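Long-range contacts in Iron(III) ABC transporter, periplasmic iron-compound-binding protein (Vibrio cholerae, PDB 5GGY), which probably binds ferric siderophores such as Desferal in the periplasm and delivers them to an ABC transporter for iron uptake: residues N105-Q109 against P199-G203; L175-N179 against L195-K200. All coordinates share one frame; numbering follows the deposited sequence.

Contact 1: residues N105-Q109 against P199-G203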
loop_
_atom_site.group_PDB
_atom_site.type_symbol
_atom_site.label_atom_id
_atom_site.label_comp_id
_atom_site.label_asym_id
_atom_site.label_seq_id
_atom_site.Cartn_x
_atom_site.Cartn_y
_atom_site.Cartn_z
ATOM N N ASN A 105 -16.446 6.875 -6.676
ATOM C CA ASN A 105 -16.133 6.095 -5.488
ATOM C C ASN A 105 -17.327 6.061 -4.535
ATOM O O ASN A 105 -18.361 6.675 -4.801
ATOM C CB ASN A 105 -14.903 6.675 -4.781
ATOM C CG ASN A 105 -14.258 5.689 -3.819
ATOM O OD1 ASN A 105 -14.821 4.636 -3.520
ATOM N ND2 ASN A 105 -13.075 6.034 -3.321
ATOM N N PHE A 106 -17.174 5.319 -3.439
ATOM C CA PHE A 106 -18.159 5.267 -2.361
ATOM C C PHE A 106 -19.514 4.759 -2.836
ATOM O O PHE A 106 -20.556 5.135 -2.300
ATOM C CB PHE A 106 -18.303 6.646 -1.709
ATOM C CG PHE A 106 -17.003 7.212 -1.214
ATOM C CD1 PHE A 106 -16.491 6.823 0.012
ATOM C CD2 PHE A 106 -16.284 8.119 -1.979
ATOM C CE1 PHE A 106 -15.288 7.333 0.468
ATOM C CE2 PHE A 106 -15.083 8.628 -1.526
ATOM C CZ PHE A 106 -14.584 8.231 -0.305
ATOM N N SER A 107 -19.495 3.896 -3.846
ATOM C CA SER A 107 -20.715 3.238 -4.282
ATOM C C SER A 107 -20.966 2.033 -3.386
ATOM O O SER A 107 -20.109 1.657 -2.585
ATOM C CB SER A 107 -20.626 2.816 -5.750
ATOM O OG SER A 107 -20.402 1.422 -5.868
ATOM N N GLU A 108 -22.147 1.445 -3.525
ATOM C CA GLU A 108 -22.563 0.293 -2.732
ATOM C C GLU A 108 -21.567 -0.862 -2.816
ATOM O O GLU A 108 -21.288 -1.534 -1.822
ATOM C CB GLU A 108 -23.951 -0.172 -3.185
ATOM C CG GLU A 108 -24.261 0.100 -4.656
ATOM C CD GLU A 108 -24.709 1.531 -4.920
ATOM O OE1 GLU A 108 -25.182 2.189 -3.969
ATOM O OE2 GLU A 108 -24.570 2.000 -6.071
ATOM N N GLN A 109 -21.020 -1.072 -4.008
ATOM C CA GLN A 109 -20.140 -2.206 -4.263
ATOM C C GLN A 109 -18.664 -1.823 -4.255
ATOM O O GLN A 109 -17.800 -2.679 -4.423
ATOM C CB GLN A 109 -20.511 -2.855 -5.598
ATOM C CG GLN A 109 -20.642 -1.876 -6.750
ATOM C CD GLN A 109 -21.410 -2.455 -7.915
ATOM O OE1 GLN A 109 -22.626 -2.284 -8.016
ATOM N NE2 GLN A 109 -20.709 -3.156 -8.798
ATOM N N PRO A 199 -22.042 -3.455 3.719
ATOM C CA PRO A 199 -21.615 -2.383 2.813
ATOM C C PRO A 199 -22.778 -1.513 2.336
ATOM O O PRO A 199 -23.859 -2.021 2.041
ATOM C CB PRO A 199 -20.985 -3.141 1.642
ATOM C CG PRO A 199 -21.581 -4.508 1.703
ATOM C CD PRO A 199 -21.781 -4.791 3.157
ATOM N N LYS A 200 -22.545 -0.206 2.278
ATOM C CA LYS A 200 -23.565 0.750 1.871
ATOM C C LYS A 200 -22.956 1.808 0.962
ATOM O O LYS A 200 -21.741 1.832 0.754
ATOM C CB LYS A 200 -24.205 1.411 3.098
ATOM C CG LYS A 200 -25.006 0.469 3.980
ATOM C CD LYS A 200 -26.488 0.527 3.648
ATOM C CE LYS A 200 -27.146 -0.831 3.830
ATOM N NZ LYS A 200 -28.615 -0.745 3.645
ATOM N N GLU A 201 -23.799 2.674 0.413
ATOM C CA GLU A 201 -23.306 3.824 -0.327
ATOM C C GLU A 201 -22.668 4.797 0.658
ATOM O O GLU A 201 -23.174 4.974 1.771
ATOM C CB GLU A 201 -24.429 4.505 -1.108
ATOM C CG GLU A 201 -23.940 5.594 -2.058
ATOM C CD GLU A 201 -25.076 6.359 -2.713
ATOM O OE1 GLU A 201 -26.244 6.148 -2.321
ATOM O OE2 GLU A 201 -24.799 7.175 -3.619
ATOM N N TRP A 202 -21.547 5.395 0.252
ATOM C CA TRP A 202 -20.753 6.299 1.092
ATOM C C TRP A 202 -20.170 5.613 2.326
ATOM O O TRP A 202 -19.540 6.262 3.163
ATOM C CB TRP A 202 -21.584 7.512 1.527
ATOM C CG TRP A 202 -22.082 8.335 0.387
ATOM C CD1 TRP A 202 -23.366 8.424 -0.059
ATOM C CD2 TRP A 202 -21.301 9.182 -0.462
ATOM N NE1 TRP A 202 -23.435 9.280 -1.133
ATOM C CE2 TRP A 202 -22.179 9.758 -1.400
ATOM C CE3 TRP A 202 -19.943 9.512 -0.517
ATOM C CZ2 TRP A 202 -21.745 10.644 -2.383
ATOM C CZ3 TRP A 202 -19.514 10.391 -1.493
ATOM C CH2 TRP A 202 -20.410 10.946 -2.413
ATOM N N GLY A 203 -20.372 4.303 2.430
ATOM C CA GLY A 203 -19.891 3.541 3.566
ATOM C C GLY A 203 -20.587 3.924 4.861
ATOM O O GLY A 203 -19.972 3.904 5.926
#
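Phe106 lays its side chain against Trp202 while its own carbonyl oxygen ties the two loops together. Trp202 N donates to Phe106 O over 2.7 Å in a nearly straight bond (171°), with the donor tilted out of the carbonyl plane. It is the one hydrogen bond between 105-109 and 199-203.

Along the Phe106 side chain, CB makes the closest approach, 3.5 Å from Trp202 CE3, and also leans on Trp202 CA. The next atom, CG, is 3.8 Å from the same CE3. CD2 then passes Trp202 CZ3 at 4.0 Å, and beyond it the ring leads away from the indole. This course follows from a CG set anti to the carbonyl carbon (chi1 -55°), which swings the ring past the tryptophan. The two aromatic planes are near parallel (21°), yet they are slid so far apart that the rings barely overlap. The contact is therefore made by the root of the phenylalanine on the benzo part of the indole, not by a true stack. Asn105 CG rests 3.6 Å above the plane of the Phe106 ring, near its rim.

Farther along, Glu201 CG touches Phe106 O at 3.4 Å, and Pro199 CB lies near Glu108 O. The side chains of Glu108 and Glu201 lie side by side, pointing the same way, with carboxylate planes turned well apart. Glu108 OE1 and Glu201 OE1 come within 4.4 Å as like charges, probably a mild repulsion, though Glu108 is poorly ordered.

Phe106 also packs on Ala112 of helix 112-126, and Trp202 reaches Pro86. The contact thus joins the loop leaving strand 100-102 of the three-stranded parallel sheet to the loop entering strand 204-208 of the mixed sheet, at the junction between the two lobes of this binding protein.

Contact 2: residues L175-N179 against L195-K200; sequences LYTEN and LPQPPK
The carboxamide of Asn179 is covered on one face by Pro199, whose CB stands 3.6 Å above Asn179 CG. In its plane the same amide reaches the backbone of Lys200: Asn179 ND2 donates to Lys200 O at 2.7 Å, almost straight (172°). Lys200 N in turn bonds to Asn179 OD1 at 3.2 Å, coming from above the carbonyl plane on the side where the proline sits. A second flat group, the amide of Gln197, has Leu175 CD1 over one face, 3.5 Å from NE2.

These pairs belong to the C-terminal α/β lobe of a siderophore-binding protein of the Peripla_BP_2 family, where strand 172-176 runs out into a turn and the proline-rich loop 195-200 crosses it at a steep angle. Asn179 places its CG between backbone N and carbonyl carbon (chi1 61°), which turns the amide toward the loop and lets it grip both the N and the O of one residue. ND2 has a further acceptor in Asp110 O, so the buried amide nitrogen is well satisfied.

Between the two amides, Thr177 presses into the loop. Thr177 CG2 meets Gln197 CB at 3.6 Å, the two side chains crossing at about a right angle, and Thr177 CB comes within 3.1 Å of Pro198 O, a tight fit. The extended side chain of Glu178 runs beside Pro199 in the same direction, at the surface. Toward the sheet, Leu175 and Leu195 both pack on Val163 of strand 161-167, while Thr177 and Gln197 both touch Val205 of strand 204-208. At the apolar end Leu175 CD1 meets Leu195 CD2 at 3.7 Å. On the backbone side, Glu178 N donates to Gln197 O over 3.0 Å, a bond bent to 140° at the hydrogen.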
loop_
_atom_site.group_PDB
_atom_site.type_symbol
_atom_site.label_atom_id
_atom_site.label_comp_id
_atom_site.label_asym_id
_atom_site.label_seq_id
_atom_site.Cartn_x
_atom_site.Cartn_y
_atom_site.Cartn_z
ATOM N N LEU A 175 -23.467 5.253 11.076
ATOM C CA LEU A 175 -22.438 4.253 11.350
ATOM C C LEU A 175 -21.639 3.940 10.094
ATOM O O LEU A 175 -22.209 3.706 9.031
ATOM C CB LEU A 175 -23.054 2.965 11.901
ATOM C CG LEU A 175 -23.673 3.020 13.297
ATOM C CD1 LEU A 175 -24.217 1.655 13.686
ATOM C CD2 LEU A 175 -22.651 3.497 14.313
ATOM N N TYR A 176 -20.316 3.928 10.220
ATOM C CA TYR A 176 -19.463 3.623 9.075
ATOM C C TYR A 176 -19.350 2.118 8.862
ATOM O O TYR A 176 -19.029 1.369 9.783
ATOM C CB TYR A 176 -18.083 4.265 9.244
ATOM C CG TYR A 176 -18.126 5.746 8.959
ATOM C CD1 TYR A 176 -18.080 6.220 7.653
ATOM C CD2 TYR A 176 -18.256 6.667 9.988
ATOM C CE1 TYR A 176 -18.139 7.570 7.384
ATOM C CE2 TYR A 176 -18.315 8.020 9.728
ATOM C CZ TYR A 176 -18.257 8.465 8.426
ATOM O OH TYR A 176 -18.318 9.811 8.159
ATOM N N THR A 177 -19.624 1.693 7.632
ATOM C CA THR A 177 -19.786 0.281 7.315
ATOM C C THR A 177 -18.499 -0.380 6.823
ATOM O O THR A 177 -17.434 0.235 6.820
ATOM C CB THR A 177 -20.882 0.088 6.252
ATOM O OG1 THR A 177 -20.439 0.618 4.997
ATOM C CG2 THR A 177 -22.161 0.804 6.671
ATOM N N GLU A 178 -18.620 -1.636 6.402
ATOM C CA GLU A 178 -17.472 -2.466 6.038
ATOM C C GLU A 178 -16.678 -1.906 4.860
ATOM O O GLU A 178 -15.456 -2.038 4.808
ATOM C CB GLU A 178 -17.936 -3.888 5.712
ATOM C CG GLU A 178 -16.811 -4.861 5.411
ATOM C CD GLU A 178 -17.316 -6.228 4.993
ATOM O OE1 GLU A 178 -16.483 -7.147 4.841
ATOM O OE2 GLU A 178 -18.543 -6.383 4.818
ATOM N N ASN A 179 -17.374 -1.275 3.922
ATOM C CA ASN A 179 -16.734 -0.754 2.721
ATOM C C ASN A 179 -16.309 0.705 2.858
ATOM O O ASN A 179 -15.915 1.338 1.880
ATOM C CB ASN A 179 -17.669 -0.903 1.522
ATOM C CG ASN A 179 -18.964 -0.139 1.698
ATOM O OD1 ASN A 179 -19.411 0.097 2.820
ATOM N ND2 ASN A 179 -19.575 0.256 0.586
ATOM N N LEU A 195 -19.443 -2.623 16.242
ATOM C CA LEU A 195 -20.772 -2.758 15.664
ATOM C C LEU A 195 -20.684 -2.841 14.144
ATOM O O LEU A 195 -21.021 -1.880 13.448
ATOM C CB LEU A 195 -21.658 -1.584 16.086
ATOM C CG LEU A 195 -23.154 -1.860 16.257
ATOM C CD1 LEU A 195 -23.380 -2.962 17.280
ATOM C CD2 LEU A 195 -23.878 -0.589 16.671
ATOM N N PRO A 196 -20.230 -3.997 13.626
ATOM C CA PRO A 196 -19.982 -4.202 12.193
ATOM C C PRO A 196 -21.238 -4.022 11.345
ATOM O O PRO A 196 -22.325 -4.434 11.752
ATOM C CB PRO A 196 -19.477 -5.647 12.127
ATOM C CG PRO A 196 -20.016 -6.297 13.354
ATOM C CD PRO A 196 -20.011 -5.229 14.404
ATOM N N GLN A 197 -21.075 -3.412 10.174
ATOM C CA GLN A 197 -22.204 -3.094 9.306
ATOM C C GLN A 197 -21.972 -3.545 7.866
ATOM O O GLN A 197 -20.848 -3.483 7.362
ATOM C CB GLN A 197 -22.484 -1.589 9.337
ATOM C CG GLN A 197 -22.843 -1.046 10.713
ATOM C CD GLN A 197 -24.198 -1.529 11.200
ATOM O OE1 GLN A 197 -25.101 -1.781 10.404
ATOM N NE2 GLN A 197 -24.344 -1.659 12.515
ATOM N N PRO A 198 -23.045 -3.998 7.199
ATOM C CA PRO A 198 -22.989 -4.381 5.785
ATOM C C PRO A 198 -22.638 -3.195 4.894
ATOM O O PRO A 198 -22.916 -2.059 5.273
ATOM C CB PRO A 198 -24.410 -4.884 5.501
ATOM C CG PRO A 198 -25.261 -4.236 6.539
ATOM C CD PRO A 198 -24.398 -4.161 7.759
ATOM N N PRO A 199 -22.042 -3.455 3.719
ATOM C CA PRO A 199 -21.615 -2.383 2.813
ATOM C C PRO A 199 -22.778 -1.513 2.336
ATOM O O PRO A 199 -23.859 -2.021 2.041
ATOM C CB PRO A 199 -20.985 -3.141 1.642
ATOM C CG PRO A 199 -21.581 -4.508 1.703
ATOM C CD PRO A 199 -21.781 -4.791 3.157
ATOM N N LYS A 200 -22.545 -0.206 2.278
ATOM C CA LYS A 200 -23.565 0.750 1.871
ATOM C C LYS A 200 -22.956 1.808 0.962
ATOM O O LYS A 200 -21.741 1.832 0.754
ATOM C CB LYS A 200 -24.205 1.411 3.098
ATOM C CG LYS A 200 -25.006 0.469 3.980
ATOM C CD LYS A 200 -26.488 0.527 3.648
ATOM C CE LYS A 200 -27.146 -0.831 3.830
ATOM N NZ LYS A 200 -28.615 -0.745 3.645
#

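From the N terminus, the chain first builds the parallel sheet that ends with strand 100-102, then passes 105-109 and the helices 112-126 and 130-154 before entering the mixed sheet. Contact 2 closes the short loop from 175-179 through helix 181-188 to 195-200. This loop nests inside the far longer one that contact 1 closes between 105-109 and 199-203. Both end on the same stretch and share Pro199 and Lys200, with centres about 9 Å apart. Gly203 O, 2.8 Å from Thr177 N in a probable hydrogen bond, links them. Together they tie the C-terminal end of strand 172-176 to the loop between strand 100-102 and helix 112-126, where the two lobes meet.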